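Long-range contacts in N5-carboxyaminoimidazole ribonucleotide synthetase (Bacillus anthracis, PDB 3QFF), which probably catalyses the ATP-dependent carboxylation of 5-aminoimidazole ribonucleotide with bicarbonate to N5-carboxyaminoimidazole ribonucleotide, a step of purine biosynthesis: residues 114-118 / 129-133; 120-126 / 244-248; 136-140 / 176-181; 142-146 / 186-190. The contacts are given in a common frame with arbitrary orientation. Numbering follows the deposited sequence.

Contact 1 (114-118 / 129-133); sequences FTEKN and TYRLV
Tyr130, which has the most surface covered in this contact, reaches from strand 130-133 to helix 113-122. The segments 114-118 and 130-133 run roughly antiparallel, their N-to-C directions at 149°, with their axes 9.9 Å apart; CA of Phe114 lies 6.7 Å from CA of Leu132, and CA of Lys117 lies 8.5 Å from CA of Tyr130. With chi1 in p, the Tyr130 ring receives Lys117 CB over one face, 3.9 Å from its centroid, as a CH-pi contact. Tyr130 OH is 2.7 Å from Asn118 OD1 and also within hydrogen-bonding reach of Glu121 OE1. Phe114, chi1 t, meets Tyr130 obliquely, CE1 to CE2 3.8 Å, and approaches Leu132 CB through CE1 at 3.6 Å. Leu132, also t, lays CD1 over the Phe114 face, 4.1 Å from the centroid. Beyond its CB, Lys117 leads away to a salt bridge with Glu188, a residue of the ADP pocket. The whole is a helix packed on the edge strand of the small antiparallel sheet that covers the nucleotide in the ATP-grasp fold.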
loop_
_atom_site.group_PDB
_atom_site.type_symbol
_atom_site.label_atom_id
_atom_site.label_comp_id
_atom_site.label_asym_id
_atom_site.label_seq_id
_atom_site.Cartn_x
_atom_site.Cartn_y
_atom_site.Cartn_z
ATOM N N PHE A 114 7.403 16.206 -31.474
ATOM C CA PHE A 114 8.246 17.319 -31.917
ATOM C C PHE A 114 8.342 18.413 -30.858
ATOM O O PHE A 114 9.438 18.822 -30.488
ATOM C CB PHE A 114 7.761 17.887 -33.263
ATOM C CG PHE A 114 8.656 18.955 -33.813
ATOM C CD1 PHE A 114 9.835 18.617 -34.472
ATOM C CD2 PHE A 114 8.345 20.295 -33.639
ATOM C CE1 PHE A 114 10.675 19.605 -34.979
ATOM C CE2 PHE A 114 9.188 21.292 -34.141
ATOM C CZ PHE A 114 10.359 20.938 -34.804
ATOM N N THR A 115 7.198 18.881 -30.362
ATOM C CA THR A 115 7.183 19.859 -29.267
ATOM C C THR A 115 8.001 19.352 -28.075
ATOM O O THR A 115 8.758 20.113 -27.454
ATOM C CB THR A 115 5.739 20.193 -28.836
ATOM O OG1 THR A 115 4.986 20.525 -30.002
ATOM C CG2 THR A 115 5.706 21.384 -27.907
ATOM N N GLU A 116 7.860 18.057 -27.796
ATOM C CA GLU A 116 8.512 17.407 -26.665
ATOM C C GLU A 116 10.037 17.474 -26.794
ATOM O O GLU A 116 10.707 17.914 -25.865
ATOM C CB GLU A 116 8.033 15.953 -26.541
ATOM C CG GLU A 116 8.596 15.137 -25.381
ATOM C CD GLU A 116 7.969 13.754 -25.306
ATOM O OE1 GLU A 116 7.992 13.014 -26.319
ATOM O OE2 GLU A 116 7.421 13.399 -24.243
ATOM N N LYS A 117 10.569 17.055 -27.943
ATOM C CA LYS A 117 12.013 17.128 -28.191
ATOM C C LYS A 117 12.576 18.553 -28.138
ATOM O O LYS A 117 13.654 18.775 -27.554
ATOM C CB LYS A 117 12.390 16.392 -29.480
ATOM C CG LYS A 117 12.483 14.889 -29.232
ATOM C CD LYS A 117 12.942 14.115 -30.443
ATOM C CE LYS A 117 13.639 12.823 -30.024
ATOM N NZ LYS A 117 12.793 11.988 -29.101
ATOM N N ASN A 118 11.832 19.513 -28.694
ATOM C CA ASN A 118 12.220 20.922 -28.627
ATOM C C ASN A 118 12.329 21.397 -27.187
ATOM O O ASN A 118 13.268 22.117 -26.841
ATOM C CB ASN A 118 11.208 21.832 -29.333
ATOM C CG ASN A 118 11.265 21.729 -30.841
ATOM O OD1 ASN A 118 12.260 21.292 -31.431
ATOM N ND2 ASN A 118 10.190 22.151 -31.482
ATOM N N THR A 129 19.151 13.064 -32.859
ATOM C CA THR A 129 18.963 14.086 -33.865
ATOM C C THR A 129 17.683 13.756 -34.645
ATOM O O THR A 129 17.362 12.586 -34.881
ATOM C CB THR A 129 20.234 14.254 -34.723
ATOM O OG1 THR A 129 20.805 12.974 -34.968
ATOM C CG2 THR A 129 21.284 15.045 -33.963
ATOM N N TYR A 130 16.900 14.782 -34.951
ATOM C CA TYR A 130 15.542 14.569 -35.438
ATOM C C TYR A 130 15.129 15.675 -36.398
ATOM O O TYR A 130 15.682 16.780 -36.356
ATOM C CB TYR A 130 14.558 14.490 -34.255
ATOM C CG TYR A 130 14.456 15.786 -33.457
ATOM C CD1 TYR A 130 15.435 16.138 -32.531
ATOM C CD2 TYR A 130 13.386 16.671 -33.649
ATOM C CE1 TYR A 130 15.354 17.335 -31.802
ATOM C CE2 TYR A 130 13.301 17.866 -32.928
ATOM C CZ TYR A 130 14.286 18.189 -32.013
ATOM O OH TYR A 130 14.208 19.376 -31.307
ATOM N N ARG A 131 14.158 15.358 -37.261
ATOM C CA ARG A 131 13.573 16.315 -38.203
ATOM C C ARG A 131 12.062 16.171 -38.257
ATOM O O ARG A 131 11.528 15.052 -38.313
ATOM C CB ARG A 131 14.114 16.106 -39.627
ATOM C CG ARG A 131 15.606 16.305 -39.811
ATOM C CD ARG A 131 16.051 17.747 -39.617
ATOM N NE ARG A 131 17.480 17.884 -39.896
ATOM C CZ ARG A 131 18.451 17.827 -38.988
ATOM N NH1 ARG A 131 18.175 17.647 -37.698
ATOM N NH2 ARG A 131 19.710 17.961 -39.382
ATOM N N LEU A 132 11.372 17.309 -38.271
ATOM C CA LEU A 132 9.922 17.316 -38.452
ATOM C C LEU A 132 9.588 16.899 -39.884
ATOM O O LEU A 132 10.236 17.359 -40.826
ATOM C CB LEU A 132 9.359 18.712 -38.172
ATOM C CG LEU A 132 7.850 18.879 -38.263
ATOM C CD1 LEU A 132 7.156 18.126 -37.115
ATOM C CD2 LEU A 132 7.470 20.376 -38.292
ATOM N N VAL A 133 8.588 16.027 -40.038
ATOM C CA VAL A 133 8.140 15.586 -41.360
ATOM C C VAL A 133 6.637 15.829 -41.516
ATOM O O VAL A 133 5.800 15.150 -40.894
ATOM C CB VAL A 133 8.507 14.097 -41.646
ATOM C CG1 VAL A 133 7.874 13.603 -42.962
ATOM C CG2 VAL A 133 10.024 13.926 -41.690
#

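Contact 2 (120-126 / 244-248); sequences IEKAGLP and YAKVL
Segment 120-126 carries the last turn of helix 113-122 into an extended exit, and packs on helical residues 244-248 through apolar side chains. CA of Ala123 is 6.5 Å from CA of Leu248, and CA of Leu125 is 6.9 Å from CA of Tyr244. Ile120, in the mt rotamer, touches Leu248 lightly, CG1 to CD2 4.3 Å. Ala123 points its CB toward Leu248 CD2 at 4.2 Å, while Ala123 O lies 3.7 Å from Val247 CG1. Gly124 then ends the helix in a Schellman motif: phi is 91°, Gly124 N bonds Glu121 O at 2.9 Å and Leu125 N bonds Ile120 O at 3.2 Å. This reversal turns Leu125, the most covered residue, inward. In the mt rotamer it sets CD1 3.4 Å from Leu248 CG and 4.1 Å from Val247 CG1, and lays CD2 over the Tyr244 ring, 4.1 Å from the centroid, as a CH-pi contact. Pro126 follows, its CG 3.6 Å from Tyr244 CE1. Strand 270-276 runs beside both segments: Ile272 meets Ile120 and Tyr244 and shares a backbone hydrogen bond with Pro126, while Leu248 packs on Leu275 and, in strand 256-264, on Val260.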
loop_
_atom_site.group_PDB
_atom_site.type_symbol
_atom_site.label_atom_id
_atom_site.label_comp_id
_atom_site.label_asym_id
_atom_site.label_seq_id
_atom_site.Cartn_x
_atom_site.Cartn_y
_atom_site.Cartn_z
ATOM N N ILE A 120 12.805 19.550 -24.525
ATOM C CA ILE A 120 13.962 18.883 -23.893
ATOM C C ILE A 120 15.275 19.601 -24.250
ATOM O O ILE A 120 16.068 19.927 -23.378
ATOM C CB ILE A 120 14.034 17.372 -24.260
ATOM C CG1 ILE A 120 12.856 16.614 -23.629
ATOM C CG2 ILE A 120 15.359 16.755 -23.799
ATOM C CD1 ILE A 120 12.649 15.189 -24.188
ATOM N N GLU A 121 15.484 19.851 -25.539
ATOM C CA GLU A 121 16.691 20.535 -26.000
ATOM C C GLU A 121 16.801 21.946 -25.441
ATOM O O GLU A 121 17.878 22.380 -25.068
ATOM C CB GLU A 121 16.710 20.583 -27.512
ATOM C CG GLU A 121 16.888 19.228 -28.133
ATOM C CD GLU A 121 17.337 19.321 -29.566
ATOM O OE1 GLU A 121 16.635 19.989 -30.344
ATOM O OE2 GLU A 121 18.389 18.729 -29.900
ATOM N N LYS A 122 15.675 22.654 -25.381
ATOM C CA LYS A 122 15.652 24.003 -24.804
ATOM C C LYS A 122 15.953 23.981 -23.311
ATOM O O LYS A 122 16.445 24.959 -22.767
ATOM C CB LYS A 122 14.321 24.700 -25.096
ATOM C CG LYS A 122 14.182 25.077 -26.575
ATOM C CD LYS A 122 12.804 25.662 -26.916
ATOM C CE LYS A 122 12.654 25.831 -28.432
ATOM N NZ LYS A 122 11.358 26.478 -28.805
ATOM N N ALA A 123 15.673 22.856 -22.657
ATOM C CA ALA A 123 16.046 22.657 -21.259
ATOM C C ALA A 123 17.525 22.283 -21.094
ATOM O O ALA A 123 17.995 22.132 -19.969
ATOM C CB ALA A 123 15.149 21.590 -20.611
ATOM N N GLY A 124 18.242 22.121 -22.210
ATOM C CA GLY A 124 19.688 21.852 -22.195
ATOM C C GLY A 124 20.093 20.375 -22.187
ATOM O O GLY A 124 21.225 20.047 -21.834
ATOM N N LEU A 125 19.176 19.484 -22.582
ATOM C CA LEU A 125 19.417 18.040 -22.495
ATOM C C LEU A 125 19.476 17.359 -23.867
ATOM O O LEU A 125 18.836 17.819 -24.818
ATOM C CB LEU A 125 18.370 17.383 -21.590
ATOM C CG LEU A 125 18.469 17.948 -20.162
ATOM C CD1 LEU A 125 17.210 17.686 -19.399
ATOM C CD2 LEU A 125 19.681 17.405 -19.422
ATOM N N PRO A 126 20.251 16.264 -23.977
ATOM C CA PRO A 126 20.451 15.622 -25.289
ATOM C C PRO A 126 19.303 14.710 -25.747
ATOM O O PRO A 126 18.709 13.984 -24.946
ATOM C CB PRO A 126 21.733 14.801 -25.094
ATOM C CG PRO A 126 21.815 14.554 -23.623
ATOM C CD PRO A 126 21.144 15.702 -22.934
ATOM N N TYR A 244 19.952 14.384 -15.194
ATOM C CA TYR A 244 19.151 14.822 -16.353
ATOM C C TYR A 244 17.689 15.011 -15.962
ATOM O O TYR A 244 17.057 16.024 -16.322
ATOM C CB TYR A 244 19.265 13.803 -17.494
ATOM C CG TYR A 244 20.552 13.859 -18.302
ATOM C CD1 TYR A 244 20.642 13.201 -19.538
ATOM C CD2 TYR A 244 21.666 14.571 -17.854
ATOM C CE1 TYR A 244 21.809 13.244 -20.293
ATOM C CE2 TYR A 244 22.846 14.629 -18.619
ATOM C CZ TYR A 244 22.899 13.960 -19.839
ATOM O OH TYR A 244 24.057 14.003 -20.598
ATOM N N ALA A 245 17.163 14.043 -15.208
ATOM C CA ALA A 245 15.781 14.092 -14.726
ATOM C C ALA A 245 15.518 15.305 -13.834
ATOM O O ALA A 245 14.503 15.983 -13.990
ATOM C CB ALA A 245 15.416 12.789 -13.993
ATOM N N LYS A 246 16.434 15.577 -12.908
ATOM C CA LYS A 246 16.325 16.746 -12.025
ATOM C C LYS A 246 16.321 18.062 -12.793
ATOM O O LYS A 246 15.520 18.952 -12.491
ATOM C CB LYS A 246 17.419 16.739 -10.947
ATOM C CG LYS A 246 17.363 15.493 -10.060
ATOM C CD LYS A 246 17.878 15.715 -8.635
ATOM C CE LYS A 246 19.339 15.386 -8.471
ATOM N NZ LYS A 246 19.650 15.049 -7.034
ATOM N N VAL A 247 17.195 18.191 -13.789
ATOM C CA VAL A 247 17.204 19.403 -14.623
ATOM C C VAL A 247 15.881 19.562 -15.367
ATOM O O VAL A 247 15.305 20.656 -15.393
ATOM C CB VAL A 247 18.432 19.466 -15.582
ATOM C CG1 VAL A 247 18.265 20.566 -16.623
ATOM C CG2 VAL A 247 19.689 19.717 -14.780
ATOM N N LEU A 248 15.373 18.469 -15.934
ATOM C CA LEU A 248 14.071 18.505 -16.605
ATOM C C LEU A 248 12.956 18.975 -15.687
ATOM O O LEU A 248 12.175 19.860 -16.050
ATOM C CB LEU A 248 13.703 17.124 -17.146
ATOM C CG LEU A 248 14.081 16.784 -18.572
ATOM C CD1 LEU A 248 13.521 15.421 -18.881
ATOM C CD2 LEU A 248 13.560 17.820 -19.590
#

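Contact 3 (136-140 / 176-181); sequences QEQLT and ARKLAN
Arg177 and Gln136 hold helices 136-146 and 173-182 together through side-chain hydrogen bonds at the margin of an apolar contact. The segments 136-140 and 176-181 cross at 137°, axes 10.1 Å apart, and come closest in backbone at Gln136 and Arg177, whose CA atoms are 6.6 Å apart. Gln136, with chi1 and chi2 both m, curls its amide over the other helix and uses both ends: OE1 accepts from Arg177 NH2 at 2.8 Å, and NE2 donates to Arg177 O at 2.9 Å, so that one residue is gripped at its guanidinium and its carbonyl. That carbonyl also takes a weak helical bond from Asn181 N at 2.9 Å. The other terminal nitrogen, Arg177 NH1, donates to Thr140 OG1 at 2.9 Å, while NH2 has a second, weak bond to Gln136 O at 3.4 Å. Gln136 O meanwhile accepts the helical bond from Thr140 N at 2.9 Å and lies 3.0 Å from Thr140 OG1. Beneath this polar network Leu139, in the tp rotamer, directs CD2 between two small residues, 4.1 Å from Ala176 CB and 3.9 Å from Ala180 CB. Both helices rest on the small antiparallel sheet of the ATP-grasp domain: Leu139 packs on Leu152 and Val133, Ala176 on Leu152 and Leu167, and Ala180 on Val133.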
loop_
_atom_site.group_PDB
_atom_site.type_symbol
_atom_site.label_atom_id
_atom_site.label_comp_id
_atom_site.label_asym_id
_atom_site.label_seq_id
_atom_site.Cartn_x
_atom_site.Cartn_y
_atom_site.Cartn_z
ATOM N N GLN A 136 5.949 14.722 -48.005
ATOM C CA GLN A 136 6.890 13.833 -48.684
ATOM C C GLN A 136 8.233 14.485 -48.954
ATOM O O GLN A 136 9.277 13.842 -48.816
ATOM C CB GLN A 136 6.281 13.293 -49.987
ATOM C CG GLN A 136 5.000 12.489 -49.760
ATOM C CD GLN A 136 5.239 11.219 -48.956
ATOM O OE1 GLN A 136 6.354 10.699 -48.915
ATOM N NE2 GLN A 136 4.183 10.705 -48.332
ATOM N N GLU A 137 8.212 15.754 -49.342
ATOM C CA GLU A 137 9.454 16.488 -49.587
ATOM C C GLU A 137 10.329 16.545 -48.336
ATOM O O GLU A 137 11.542 16.332 -48.415
ATOM C CB GLU A 137 9.166 17.892 -50.123
ATOM C CG GLU A 137 10.416 18.763 -50.364
ATOM C CD GLU A 137 11.492 18.096 -51.231
ATOM O OE1 GLU A 137 11.141 17.400 -52.215
ATOM O OE2 GLU A 137 12.702 18.281 -50.929
ATOM N N GLN A 138 9.705 16.816 -47.189
ATOM C CA GLN A 138 10.414 16.873 -45.917
ATOM C C GLN A 138 10.950 15.507 -45.494
ATOM O O GLN A 138 12.028 15.430 -44.916
ATOM C CB GLN A 138 9.538 17.489 -44.819
ATOM C CG GLN A 138 9.393 19.002 -44.961
ATOM C CD GLN A 138 8.649 19.665 -43.810
ATOM O OE1 GLN A 138 8.000 19.002 -42.989
ATOM N NE2 GLN A 138 8.739 20.993 -43.750
ATOM N N LEU A 139 10.198 14.445 -45.788
ATOM C CA LEU A 139 10.662 13.085 -45.519
ATOM C C LEU A 139 11.898 12.779 -46.359
ATOM O O LEU A 139 12.893 12.271 -45.834
ATOM C CB LEU A 139 9.570 12.041 -45.761
ATOM C CG LEU A 139 9.961 10.571 -45.534
ATOM C CD1 LEU A 139 10.599 10.321 -44.146
ATOM C CD2 LEU A 139 8.757 9.654 -45.742
ATOM N N THR A 140 11.841 13.120 -47.648
ATOM C CA THR A 140 12.975 12.914 -48.548
ATOM C C THR A 140 14.224 13.626 -48.040
ATOM O O THR A 140 15.298 13.010 -47.945
ATOM C CB THR A 140 12.648 13.333 -50.001
ATOM O OG1 THR A 140 11.512 12.595 -50.456
ATOM C CG2 THR A 140 13.819 13.039 -50.925
ATOM N N ALA A 176 7.333 4.034 -45.199
ATOM C CA ALA A 176 7.491 5.329 -44.522
ATOM C C ALA A 176 6.664 6.441 -45.177
ATOM O O ALA A 176 5.990 7.209 -44.481
ATOM C CB ALA A 176 8.962 5.719 -44.466
ATOM N N ARG A 177 6.716 6.520 -46.510
ATOM C CA ARG A 177 5.901 7.475 -47.272
ATOM C C ARG A 177 4.423 7.309 -46.954
ATOM O O ARG A 177 3.694 8.298 -46.809
ATOM C CB ARG A 177 6.121 7.323 -48.777
ATOM C CG ARG A 177 7.530 7.606 -49.210
ATOM C CD ARG A 177 7.595 8.208 -50.590
ATOM N NE ARG A 177 8.975 8.527 -50.957
ATOM C CZ ARG A 177 9.612 9.644 -50.618
ATOM N NH1 ARG A 177 10.865 9.830 -51.005
ATOM N NH2 ARG A 177 9.003 10.574 -49.887
ATOM N N LYS A 178 3.996 6.053 -46.844
ATOM C CA LYS A 178 2.624 5.709 -46.487
ATOM C C LYS A 178 2.264 6.335 -45.139
ATOM O O LYS A 178 1.187 6.904 -44.979
ATOM C CB LYS A 178 2.461 4.184 -46.431
ATOM C CG LYS A 178 1.031 3.694 -46.224
ATOM C CD LYS A 178 0.386 3.267 -47.545
ATOM C CE LYS A 178 -1.012 2.716 -47.315
ATOM N NZ LYS A 178 -1.488 1.918 -48.485
ATOM N N LEU A 179 3.183 6.231 -44.182
ATOM C CA LEU A 179 2.981 6.796 -42.850
ATOM C C LEU A 179 2.968 8.321 -42.875
ATOM O O LEU A 179 2.074 8.938 -42.302
ATOM C CB LEU A 179 4.040 6.274 -41.867
ATOM C CG LEU A 179 3.894 6.665 -40.395
ATOM C CD1 LEU A 179 2.588 6.127 -39.800
ATOM C CD2 LEU A 179 5.103 6.179 -39.598
ATOM N N ALA A 180 3.956 8.917 -43.541
ATOM C CA ALA A 180 4.018 10.373 -43.691
ATOM C C ALA A 180 2.792 10.927 -44.437
ATOM O O ALA A 180 2.479 12.114 -44.348
ATOM C CB ALA A 180 5.305 10.781 -44.384
ATOM N N ASN A 181 2.089 10.050 -45.153
ATOM C CA ASN A 181 0.886 10.439 -45.885
ATOM C C ASN A 181 -0.353 10.542 -44.995
ATOM O O ASN A 181 -1.246 11.350 -45.256
ATOM C CB ASN A 181 0.631 9.464 -47.036
ATOM C CG ASN A 181 -0.358 9.998 -48.036
ATOM O OD1 ASN A 181 -1.525 9.611 -48.031
ATOM N ND2 ASN A 181 0.093 10.910 -48.887
#

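Contact 4 (142-146 / 186-190); sequences AIAEL and ILEKW. With ADP (adenosine-5'-diphosphate), chain C.
This is a buried helix-on-sheet contact in the ATP-grasp domain, between the last turn of helix 136-146 and strand 185-189, whose C-terminal end binds the adenine of ADP. The segments 142-146 and 186-189 run almost parallel, at 15°, axes 9.2 Å apart; CA of Ala142 is 6.9 Å from CA of Leu187 and CA of Leu146 is 6.0 Å from CA of Lys189. Leu146, in the mt rotamer, reaches onto the strand backbone, its CD1 3.4 Å from Leu187 O, 3.7 Å from Lys189 N and 4.0 Å from Leu187 CD2. Leu187, in the tp rotamer, answers with CD2 3.7 Å from Ala142 CB. Strand alternation turns Glu188 away, toward the nucleotide: ADP N6 donates to Glu188 OE2 at 3.3 Å and to Lys189 O at 2.8 Å, and ADP C2 lies over one face of the Trp190 ring. Glu188 also forms salt bridges with Lys153 and Lys117. Within the sheet, strand 185-189 is flanked by 130-133, bonded through Arg131 to Leu187, and by 150-154, bonded through Val151 to Glu188; Ala142 reaches Val133, and Leu187 packs on Leu152 and, one strand further, Leu167.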
loop_
_atom_site.group_PDB
_atom_site.type_symbol
_atom_site.label_atom_id
_atom_site.label_comp_id
_atom_site.label_asym_id
_atom_site.label_seq_id
_atom_site.Cartn_x
_atom_site.Cartn_y
_atom_site.Cartn_z
ATOM N N ALA A 142 14.808 14.674 -44.969
ATOM C CA ALA A 142 15.184 14.112 -43.667
ATOM C C ALA A 142 16.024 12.847 -43.822
ATOM O O ALA A 142 17.086 12.733 -43.214
ATOM C CB ALA A 142 13.949 13.847 -42.802
ATOM N N ILE A 143 15.552 11.906 -44.639
ATOM C CA ILE A 143 16.341 10.714 -45.000
ATOM C C ILE A 143 17.749 11.099 -45.482
ATOM O O ILE A 143 18.742 10.492 -45.070
ATOM C CB ILE A 143 15.640 9.861 -46.079
ATOM C CG1 ILE A 143 14.316 9.303 -45.546
ATOM C CG2 ILE A 143 16.553 8.718 -46.537
ATOM C CD1 ILE A 143 13.334 8.898 -46.629
ATOM N N ALA A 144 17.825 12.113 -46.342
ATOM C CA ALA A 144 19.103 12.587 -46.867
ATOM C C ALA A 144 20.036 13.077 -45.759
ATOM O O ALA A 144 21.208 12.685 -45.721
ATOM C CB ALA A 144 18.886 13.683 -47.915
ATOM N N GLU A 145 19.511 13.918 -44.866
ATOM C CA GLU A 145 20.293 14.524 -43.775
ATOM C C GLU A 145 20.729 13.512 -42.714
ATOM O O GLU A 145 21.877 13.544 -42.259
ATOM C CB GLU A 145 19.505 15.642 -43.080
ATOM C CG GLU A 145 19.377 16.959 -43.840
ATOM C CD GLU A 145 18.312 17.867 -43.228
ATOM O OE1 GLU A 145 17.113 17.491 -43.257
ATOM O OE2 GLU A 145 18.670 18.952 -42.710
ATOM N N LEU A 146 19.811 12.631 -42.314
ATOM C CA LEU A 146 20.043 11.733 -41.178
ATOM C C LEU A 146 20.580 10.359 -41.570
ATOM O O LEU A 146 21.181 9.671 -40.739
ATOM C CB LEU A 146 18.774 11.572 -40.322
ATOM C CG LEU A 146 18.085 12.791 -39.699
ATOM C CD1 LEU A 146 17.042 12.330 -38.683
ATOM C CD2 LEU A 146 19.077 13.751 -39.048
ATOM N N ILE A 186 7.877 12.641 -37.137
ATOM C CA ILE A 186 9.228 13.035 -36.858
ATOM C C ILE A 186 10.116 11.877 -37.323
ATOM O O ILE A 186 9.750 10.716 -37.165
ATOM C CB ILE A 186 9.400 13.334 -35.329
ATOM C CG1 ILE A 186 10.735 13.990 -35.028
ATOM C CG2 ILE A 186 9.205 12.074 -34.457
ATOM C CD1 ILE A 186 10.928 14.227 -33.524
ATOM N N LEU A 187 11.257 12.195 -37.917
ATOM C CA LEU A 187 12.267 11.183 -38.196
ATOM C C LEU A 187 13.449 11.389 -37.262
ATOM O O LEU A 187 13.975 12.498 -37.165
ATOM C CB LEU A 187 12.738 11.240 -39.650
ATOM C CG LEU A 187 13.660 10.091 -40.110
ATOM C CD1 LEU A 187 12.835 8.907 -40.552
ATOM C CD2 LEU A 187 14.581 10.532 -41.242
ATOM N N GLU A 188 13.860 10.314 -36.588
ATOM C CA GLU A 188 14.979 10.351 -35.646
ATOM C C GLU A 188 16.124 9.452 -36.093
ATOM O O GLU A 188 15.883 8.355 -36.607
ATOM C CB GLU A 188 14.535 9.861 -34.274
ATOM C CG GLU A 188 13.423 10.650 -33.611
ATOM C CD GLU A 188 13.053 10.069 -32.256
ATOM O OE1 GLU A 188 11.981 10.428 -31.730
ATOM O OE2 GLU A 188 13.824 9.233 -31.724
ATOM N N LYS A 189 17.357 9.903 -35.870
ATOM C CA LYS A 189 18.530 9.040 -36.021
ATOM C C LYS A 189 18.420 7.840 -35.100
ATOM O O LYS A 189 18.003 7.963 -33.949
ATOM C CB LYS A 189 19.824 9.790 -35.711
ATOM C CG LYS A 189 20.683 10.108 -36.916
ATOM C CD LYS A 189 21.954 10.833 -36.498
ATOM C CE LYS A 189 22.570 11.609 -37.660
ATOM N NZ LYS A 189 23.134 12.914 -37.210
ATOM N N TRP A 190 18.780 6.675 -35.625
ATOM C CA TRP A 190 18.843 5.456 -34.835
ATOM C C TRP A 190 19.931 5.597 -33.781
ATOM O O TRP A 190 21.079 5.920 -34.099
ATOM C CB TRP A 190 19.139 4.256 -35.736
ATOM C CG TRP A 190 19.199 2.938 -35.023
ATOM C CD1 TRP A 190 20.325 2.294 -34.566
ATOM C CD2 TRP A 190 18.091 2.091 -34.697
ATOM N NE1 TRP A 190 19.977 1.103 -33.969
ATOM C CE2 TRP A 190 18.615 0.951 -34.039
ATOM C CE3 TRP A 190 16.706 2.184 -34.897
ATOM C CZ2 TRP A 190 17.799 -0.088 -33.571
ATOM C CZ3 TRP A 190 15.893 1.148 -34.434
ATOM C CH2 TRP A 190 16.445 0.027 -33.778
HETATM P PB ADP C . 6.239 4.617 -28.009
HETATM O O1B ADP C . 5.274 3.825 -28.861
HETATM O O2B ADP C . 5.758 6.023 -27.725
HETATM O O3B ADP C . 6.724 3.860 -26.795
HETATM P PA ADP C . 9.061 5.127 -28.540
HETATM O O1A ADP C . 9.253 4.900 -27.055
HETATM O O2A ADP C . 9.487 6.433 -29.170
HETATM O O3A ADP C . 7.529 4.818 -28.976
HETATM O "O5'" ADP C . 9.873 3.978 -29.317
HETATM C "C5'" ADP C . 9.479 2.614 -29.186
HETATM C "C4'" ADP C . 10.716 1.729 -29.198
HETATM O "O4'" ADP C . 11.431 1.935 -30.418
HETATM C "C3'" ADP C . 11.674 2.073 -28.068
HETATM O "O3'" ADP C . 11.474 1.213 -26.943
HETATM C "C2'" ADP C . 13.050 1.902 -28.679
HETATM O "O2'" ADP C . 13.548 0.592 -28.395
HETATM C "C1'" ADP C . 12.839 2.031 -30.180
HETATM N N9 ADP C . 13.351 3.346 -30.657
HETATM C C8 ADP C . 12.635 4.486 -30.758
HETATM N N7 ADP C . 13.395 5.506 -31.229
HETATM C C5 ADP C . 14.631 5.025 -31.442
HETATM C C6 ADP C . 15.921 5.572 -31.935
HETATM N N6 ADP C . 16.040 6.872 -32.304
HETATM N N1 ADP C . 16.976 4.721 -32.001
HETATM C C2 ADP C . 16.879 3.428 -31.638
HETATM N N3 ADP C . 15.742 2.871 -31.184
HETATM C C4 ADP C . 14.601 3.600 -31.068
#

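Contacts 1, 3 and 4 are built on one small antiparallel sheet. Strand 130-133 of contact 1 pairs with strand 185-189 of contact 4, Arg131 N lying 2.9 Å from Leu187 O, and the two centres are about 10 Å apart. Contacts 3 and 4 share helix 136-146, their centres about 11 Å apart; Val133 CG1 touches Leu139 CB at 3.6 Å, joining contact 1 to contact 3. Contact 2, about 29 Å from contact 3 between centres, packs the end of helix 113-122 and the residues after it against helix 235-251; Glu121 OE1, 2.7 Å from Tyr130 OH, links it to contact 1. Contact 4 binds the adenine directly, whereas the side chains of Lys117, Ile120 and Leu139 are about 6, 11 and 13 Å from ADP.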